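Local structure of aromatic-amino-acid transaminase TyrB (Burkholderia cenocepacia K56-2Valvano, 4WD2) at residues G110-L115 with G260-G265; P156-A161 with T193-D198; Q223-G228 with E317-M322. The protein probably transfers amino groups between aromatic amino acids and 2-oxo acids, using pyridoxal phosphate held as a Schiff base on a lysine. All coordinates share one frame; numbering follows the deposited sequence.

Contact 1: residues G110-L115 with G260-G265; sequences GGSGAL and GERVGG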
# COMPACT_ATOMS: atom_id res chain seq x y z
N GLY A 110 4.94 4.99 -2.29
CA GLY A 110 6.36 5.16 -2.54
C GLY A 110 6.69 4.84 -3.98
O GLY A 110 5.81 4.62 -4.80
N GLY A 111 7.98 4.82 -4.30
CA GLY A 111 8.41 4.41 -5.61
C GLY A 111 8.18 2.92 -5.81
O GLY A 111 7.94 2.47 -6.93
N SER A 112 8.26 2.15 -4.72
CA SER A 112 8.01 0.71 -4.77
C SER A 112 6.61 0.41 -5.26
O SER A 112 6.42 -0.44 -6.13
CB SER A 112 8.19 0.08 -3.38
OG SER A 112 9.50 0.25 -2.87
N GLY A 113 5.64 1.11 -4.67
CA GLY A 113 4.25 0.93 -5.04
C GLY A 113 4.01 1.24 -6.50
O GLY A 113 3.19 0.60 -7.15
N ALA A 114 4.74 2.21 -7.02
CA ALA A 114 4.62 2.59 -8.42
C ALA A 114 5.17 1.48 -9.32
O ALA A 114 4.59 1.17 -10.35
CB ALA A 114 5.34 3.90 -8.69
N LEU A 115 6.28 0.89 -8.90
CA LEU A 115 6.88 -0.21 -9.65
C LEU A 115 5.93 -1.41 -9.67
O LEU A 115 5.77 -2.07 -10.70
CB LEU A 115 8.23 -0.58 -9.04
CG LEU A 115 9.38 0.42 -9.23
CD1 LEU A 115 10.54 0.11 -8.28
CD2 LEU A 115 9.86 0.42 -10.67
N GLY A 260 8.99 6.89 5.57
CA GLY A 260 8.01 6.10 6.31
C GLY A 260 6.55 6.47 6.09
O GLY A 260 5.66 5.85 6.69
N GLU A 261 6.28 7.47 5.26
CA GLU A 261 4.90 7.81 4.96
C GLU A 261 4.50 7.34 3.56
O GLU A 261 3.39 7.61 3.10
CB GLU A 261 4.66 9.32 5.11
CG GLU A 261 4.87 9.88 6.53
CD GLU A 261 3.97 9.27 7.62
OE1 GLU A 261 3.05 8.47 7.31
OE2 GLU A 261 4.18 9.60 8.80
N ARG A 262 5.42 6.64 2.89
CA ARG A 262 5.14 5.93 1.64
C ARG A 262 4.41 6.75 0.58
O ARG A 262 3.21 6.54 0.32
CB ARG A 262 4.35 4.65 1.93
CG ARG A 262 4.91 3.81 3.09
CD ARG A 262 6.39 3.50 2.93
NE ARG A 262 6.68 2.75 1.71
CZ ARG A 262 7.64 3.06 0.84
NH1 ARG A 262 7.83 2.32 -0.24
NH2 ARG A 262 8.40 4.12 1.06
N VAL A 263 5.12 7.69 -0.03
CA VAL A 263 4.54 8.54 -1.05
C VAL A 263 5.38 8.55 -2.32
O VAL A 263 6.60 8.71 -2.29
CB VAL A 263 4.36 9.98 -0.53
CG1 VAL A 263 3.08 10.09 0.27
CG2 VAL A 263 5.56 10.40 0.31
N GLY A 264 4.70 8.34 -3.44
CA GLY A 264 5.33 8.31 -4.74
C GLY A 264 4.31 8.50 -5.84
O GLY A 264 3.13 8.74 -5.56
N GLY A 265 4.75 8.41 -7.09
CA GLY A 265 3.84 8.48 -8.21
C GLY A 265 4.16 7.47 -9.29
O GLY A 265 5.29 7.00 -9.41
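Arg262 sets CG anti to its own carbonyl carbon (chi1 -47°) and then bends at both chi2 and chi3, which curls the guanidinium back over Gly110, with CZ 4.2 Å from Gly110 CA. Ser112 also holds OG anti to its carbonyl carbon, beside the backbone N, and OG reaches the edge of the guanidinium, 3.7 Å from Arg262 NH1. Ser112 OG and Arg262 NH1 each hydrogen-bond to phosphate oxygen OP3 of the lysine-bound cofactor at position 254, and Gly111 N binds OP2. This is the phosphate-binding cup of a fold-type I aminotransferase, where the first turn of helix 110-125 faces the cofactor phosphate; the helix dipole and the arginine charge would both be expected to stabilise the anion. Arg262 NH2 bonds Tyr259 O, which helps hold the curled side chain in place. The second subunit contributes Ser292, bonded to Ser112 OG, and Tyr291 O, bonded to Arg262 NH1. Beside this site the backbones close in with no side chain between them: Gly110 and Gly264 have CA atoms 4.0 Å apart, and a CB on either would clash. Gly110 CA makes a CH...O contact with Val263 O at 3.6 Å. One turn on, Ala114 CB rests 3.2 Å from Gly265 O.

Contact 2: residues P156-A161 with T193-D198; sequences PYYDEA and TGVDLD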
# COMPACT_ATOMS: atom_id res chain seq x y z
N PRO A 156 24.46 -5.00 -19.68
CA PRO A 156 25.72 -4.45 -19.15
C PRO A 156 25.54 -3.01 -18.71
O PRO A 156 24.80 -2.26 -19.35
CB PRO A 156 26.68 -4.54 -20.34
CG PRO A 156 26.11 -5.61 -21.21
CD PRO A 156 24.62 -5.53 -21.05
N TYR A 157 26.19 -2.62 -17.62
CA TYR A 157 26.04 -1.25 -17.15
C TYR A 157 27.30 -0.78 -16.44
O TYR A 157 28.08 -0.02 -17.00
CB TYR A 157 24.82 -1.13 -16.22
CG TYR A 157 24.41 0.31 -15.93
CD1 TYR A 157 23.63 1.02 -16.82
CD2 TYR A 157 24.81 0.94 -14.76
CE1 TYR A 157 23.25 2.34 -16.55
CE2 TYR A 157 24.45 2.24 -14.48
CZ TYR A 157 23.67 2.94 -15.38
OH TYR A 157 23.31 4.25 -15.11
N TYR A 158 27.52 -1.25 -15.22
CA TYR A 158 28.68 -0.80 -14.46
C TYR A 158 29.95 -1.38 -15.03
O TYR A 158 29.99 -2.55 -15.43
CB TYR A 158 28.54 -1.16 -12.98
CG TYR A 158 29.72 -0.73 -12.14
CD1 TYR A 158 29.92 0.61 -11.82
CD2 TYR A 158 30.63 -1.66 -11.66
CE1 TYR A 158 31.00 1.00 -11.05
CE2 TYR A 158 31.71 -1.28 -10.89
CZ TYR A 158 31.89 0.06 -10.59
OH TYR A 158 32.96 0.44 -9.82
N ASP A 159 30.99 -0.56 -15.08
CA ASP A 159 32.28 -1.00 -15.58
C ASP A 159 33.24 -1.11 -14.41
O ASP A 159 33.76 -0.11 -13.94
CB ASP A 159 32.83 -0.04 -16.63
CG ASP A 159 34.04 -0.59 -17.36
OD1 ASP A 159 34.71 -1.49 -16.82
OD2 ASP A 159 34.32 -0.13 -18.48
N GLU A 160 33.47 -2.35 -13.98
CA GLU A 160 34.36 -2.64 -12.85
C GLU A 160 35.73 -1.98 -12.97
O GLU A 160 36.30 -1.52 -11.98
CB GLU A 160 34.54 -4.16 -12.71
N ALA A 161 36.25 -1.94 -14.19
CA ALA A 161 37.61 -1.45 -14.40
C ALA A 161 37.71 0.07 -14.32
O ALA A 161 38.75 0.60 -13.93
CB ALA A 161 38.14 -1.93 -15.74
N THR A 193 25.35 2.20 -7.82
CA THR A 193 26.69 2.52 -8.31
C THR A 193 26.99 4.01 -8.45
O THR A 193 28.15 4.42 -8.44
CB THR A 193 26.96 1.87 -9.68
OG1 THR A 193 26.17 2.52 -10.69
CG2 THR A 193 26.61 0.38 -9.64
N GLY A 194 25.95 4.82 -8.59
CA GLY A 194 26.15 6.25 -8.82
C GLY A 194 26.61 6.56 -10.23
O GLY A 194 26.86 7.72 -10.56
N VAL A 195 26.72 5.55 -11.08
CA VAL A 195 27.11 5.79 -12.47
C VAL A 195 25.87 6.16 -13.30
O VAL A 195 24.92 5.39 -13.39
CB VAL A 195 27.83 4.57 -13.08
CG1 VAL A 195 28.07 4.78 -14.57
CG2 VAL A 195 29.15 4.31 -12.37
N ASP A 196 25.90 7.35 -13.91
CA ASP A 196 24.77 7.84 -14.71
C ASP A 196 25.13 8.03 -16.18
O ASP A 196 26.28 8.31 -16.52
CB ASP A 196 24.25 9.17 -14.16
CG ASP A 196 23.56 9.04 -12.82
OD1 ASP A 196 23.33 7.89 -12.38
OD2 ASP A 196 23.24 10.08 -12.21
N LEU A 197 24.13 7.92 -17.05
CA LEU A 197 24.29 8.32 -18.45
C LEU A 197 24.35 9.83 -18.53
O LEU A 197 23.74 10.52 -17.71
CB LEU A 197 23.14 7.80 -19.31
CG LEU A 197 23.13 6.37 -19.85
CD1 LEU A 197 23.17 5.33 -18.73
CD2 LEU A 197 21.90 6.17 -20.72
N ASP A 198 25.08 10.37 -19.51
CA ASP A 198 24.97 11.80 -19.80
C ASP A 198 23.86 12.00 -20.83
O ASP A 198 23.32 11.04 -21.37
CB ASP A 198 26.31 12.40 -20.28
CG ASP A 198 26.83 11.76 -21.56
OD1 ASP A 198 26.09 11.66 -22.56
OD2 ASP A 198 28.02 11.38 -21.58
O HOH W 1 21.25 6.22 -13.46
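Tyr157 OH gives its proton to Val195 O at 2.6 Å, joining the end of strand 152-159 to the loop ahead of helix 199-211. In the large mixed sheet of this fold-type I aminotransferase that strand lies near one border, beside strand 164-165. Tyr157 turns CG anti to its backbone N (chi1 -168°), which carries the ring across to the loop, where the hydroxyl meets the carbonyl at a C=O...O angle of 143° and 27° from the carbonyl plane. Val195 O and Thr193 OG1 both lie at the ring's edge, on the CE2 side. Leu197 CD1 comes up on the other side of the hydroxyl, 3.7 Å from Tyr157 CE1, while His190 stacks on the ring.

The ring of Tyr158 goes to a separate patch made by Thr193 and Val195. Val195 CG2 meets the ring edge in its plane, 3.8 Å from Tyr158 CD1, the two side chains crossing at about a right angle. Thr193 runs past the same ring in the opposite direction, its CG2 lying 4.1 Å from Tyr158 CG. Thr193 OG1 sits between the backbone N and carbonyl carbon, where it accepts from Val195 N in an ST turn that fixes this bend. Beyond the apolar patch, Asp196 starts away from Tyr157, but its carboxylate returns; OD2 is salt-bridged to Arg353 and takes the N-H of Cys189, and OD1 takes that of His190. A water ties this carboxylate back to the tyrosine, donating to Asp196 OD1 at 2.9 Å and, over a longer 3.3 Å, to Tyr157 OH.

Contact 3: residues Q223-G228 with E317-M322; sequences QGFGAG and EELSAM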
# COMPACT_ATOMS: atom_id res chain seq x y z
N GLN A 223 14.93 12.40 -7.70
CA GLN A 223 14.82 13.68 -8.40
C GLN A 223 15.22 14.82 -7.47
O GLN A 223 14.59 15.03 -6.44
CB GLN A 223 13.41 13.92 -8.95
CG GLN A 223 13.32 15.13 -9.91
CD GLN A 223 11.91 15.46 -10.34
OE1 GLN A 223 10.93 14.93 -9.80
NE2 GLN A 223 11.79 16.35 -11.32
N GLY A 224 16.29 15.51 -7.81
CA GLY A 224 16.76 16.63 -7.02
C GLY A 224 18.14 16.41 -6.42
O GLY A 224 18.77 17.36 -5.97
N PHE A 225 18.60 15.16 -6.43
CA PHE A 225 19.89 14.81 -5.81
C PHE A 225 21.08 14.72 -6.76
O PHE A 225 22.20 14.47 -6.32
CB PHE A 225 19.77 13.48 -5.07
CG PHE A 225 19.04 13.57 -3.77
CD1 PHE A 225 19.67 14.08 -2.64
CD2 PHE A 225 17.74 13.15 -3.67
CE1 PHE A 225 19.00 14.16 -1.45
CE2 PHE A 225 17.06 13.22 -2.48
CZ PHE A 225 17.69 13.72 -1.36
N GLY A 226 20.86 14.90 -8.06
CA GLY A 226 21.95 14.82 -9.01
C GLY A 226 22.39 16.19 -9.49
O GLY A 226 23.49 16.65 -9.17
N ALA A 227 21.52 16.84 -10.25
CA ALA A 227 21.79 18.17 -10.80
C ALA A 227 20.57 19.08 -10.71
O ALA A 227 20.42 20.00 -11.51
CB ALA A 227 22.26 18.05 -12.24
N GLY A 228 19.71 18.83 -9.74
CA GLY A 228 18.52 19.65 -9.57
C GLY A 228 17.31 18.96 -10.16
O GLY A 228 17.44 18.01 -10.94
N GLU A 317 14.66 24.81 -2.16
CA GLU A 317 15.89 25.38 -1.62
C GLU A 317 16.62 24.39 -0.71
O GLU A 317 17.82 24.21 -0.84
CB GLU A 317 15.60 26.68 -0.87
CG GLU A 317 15.36 27.87 -1.80
CD GLU A 317 15.08 29.17 -1.06
OE1 GLU A 317 14.94 29.15 0.18
OE2 GLU A 317 14.99 30.22 -1.73
N GLU A 318 15.89 23.75 0.21
CA GLU A 318 16.53 22.81 1.13
C GLU A 318 17.04 21.58 0.38
O GLU A 318 18.12 21.07 0.67
CB GLU A 318 15.57 22.38 2.25
CG GLU A 318 16.20 21.41 3.27
CD GLU A 318 15.37 21.25 4.54
OE1 GLU A 318 14.24 21.79 4.60
OE2 GLU A 318 15.85 20.59 5.49
N LEU A 319 16.27 21.12 -0.59
CA LEU A 319 16.67 19.97 -1.40
C LEU A 319 17.93 20.28 -2.22
O LEU A 319 18.80 19.41 -2.38
CB LEU A 319 15.53 19.54 -2.33
CG LEU A 319 15.84 18.40 -3.30
CD1 LEU A 319 16.12 17.08 -2.56
CD2 LEU A 319 14.71 18.24 -4.30
N SER A 320 18.04 21.50 -2.72
CA SER A 320 19.23 21.89 -3.47
C SER A 320 20.44 21.99 -2.54
O SER A 320 21.56 21.66 -2.93
CB SER A 320 19.02 23.22 -4.20
OG SER A 320 19.04 24.32 -3.30
N ALA A 321 20.22 22.43 -1.31
CA ALA A 321 21.28 22.45 -0.30
C ALA A 321 21.72 21.02 0.06
O ALA A 321 22.90 20.78 0.30
CB ALA A 321 20.83 23.19 0.93
N MET A 322 20.77 20.10 0.10
CA MET A 322 21.08 18.68 0.29
C MET A 322 21.91 18.15 -0.87
O MET A 322 22.91 17.46 -0.67
CB MET A 322 19.80 17.85 0.43
CG MET A 322 19.03 18.10 1.71
SD MET A 322 17.32 17.57 1.62
CE MET A 322 17.48 15.84 1.29
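Gly224 and Leu319 bring their CA atoms within 6.5 Å, where the irregular loop after strand 215-220, a strand of the large mixed sheet of the fold-type I aminotransferase, packs on one turn of the long helix 309-338. Gly224 is at phi 116°, psi -15°, a conformation in which a CB would jam against the preceding carbonyl; it would also clash with Leu319 CD2. The bare CA instead receives that methyl at 3.8 Å. Leu319, with CG anti to the backbone N, sends its two branches to different places: CD2 goes to the Gly224 backbone, and CD1 lies over a face of the Phe225 ring. This is a CH-pi contact, 4.1 Å from the centroid and 19° off the ring normal, shifted toward the rim. Met322 approaches from another direction. Its chain bends at chi3, bringing the terminal methyl to the ring edge, with CE 3.4 Å from Phe225 CZ. Asp232 braces the loop, its carboxylate accepting the N-H groups of Gly224, Gly226 and Ala227. No hydrogen bond crosses between 223-228 and 317-322, so the junction, methyls against ring and glycine backbone, probably rests on dispersion and exclusion of water.

In the fold
Contact 1 forms part of the cofactor site itself, with groups of 110-115 and 260-265 bonded to the phosphate on the modified residue at position 254. Contact 3 has its centre 19 Å from that of contact 1, and their nearest atoms are about 9 Å apart; it is tied to the same neighbourhood through Asn255, which follows the modified lysine and bonds Gln223 O. Along the chain these two contacts cross. Contact 2 lies nested within the loop that contact 1 closes, with centres 25 Å apart, yet both reach the same large sheet, toward its two opposite borders. Contacts 2 and 3 follow in series, their nearest atoms about 6 Å apart without touching.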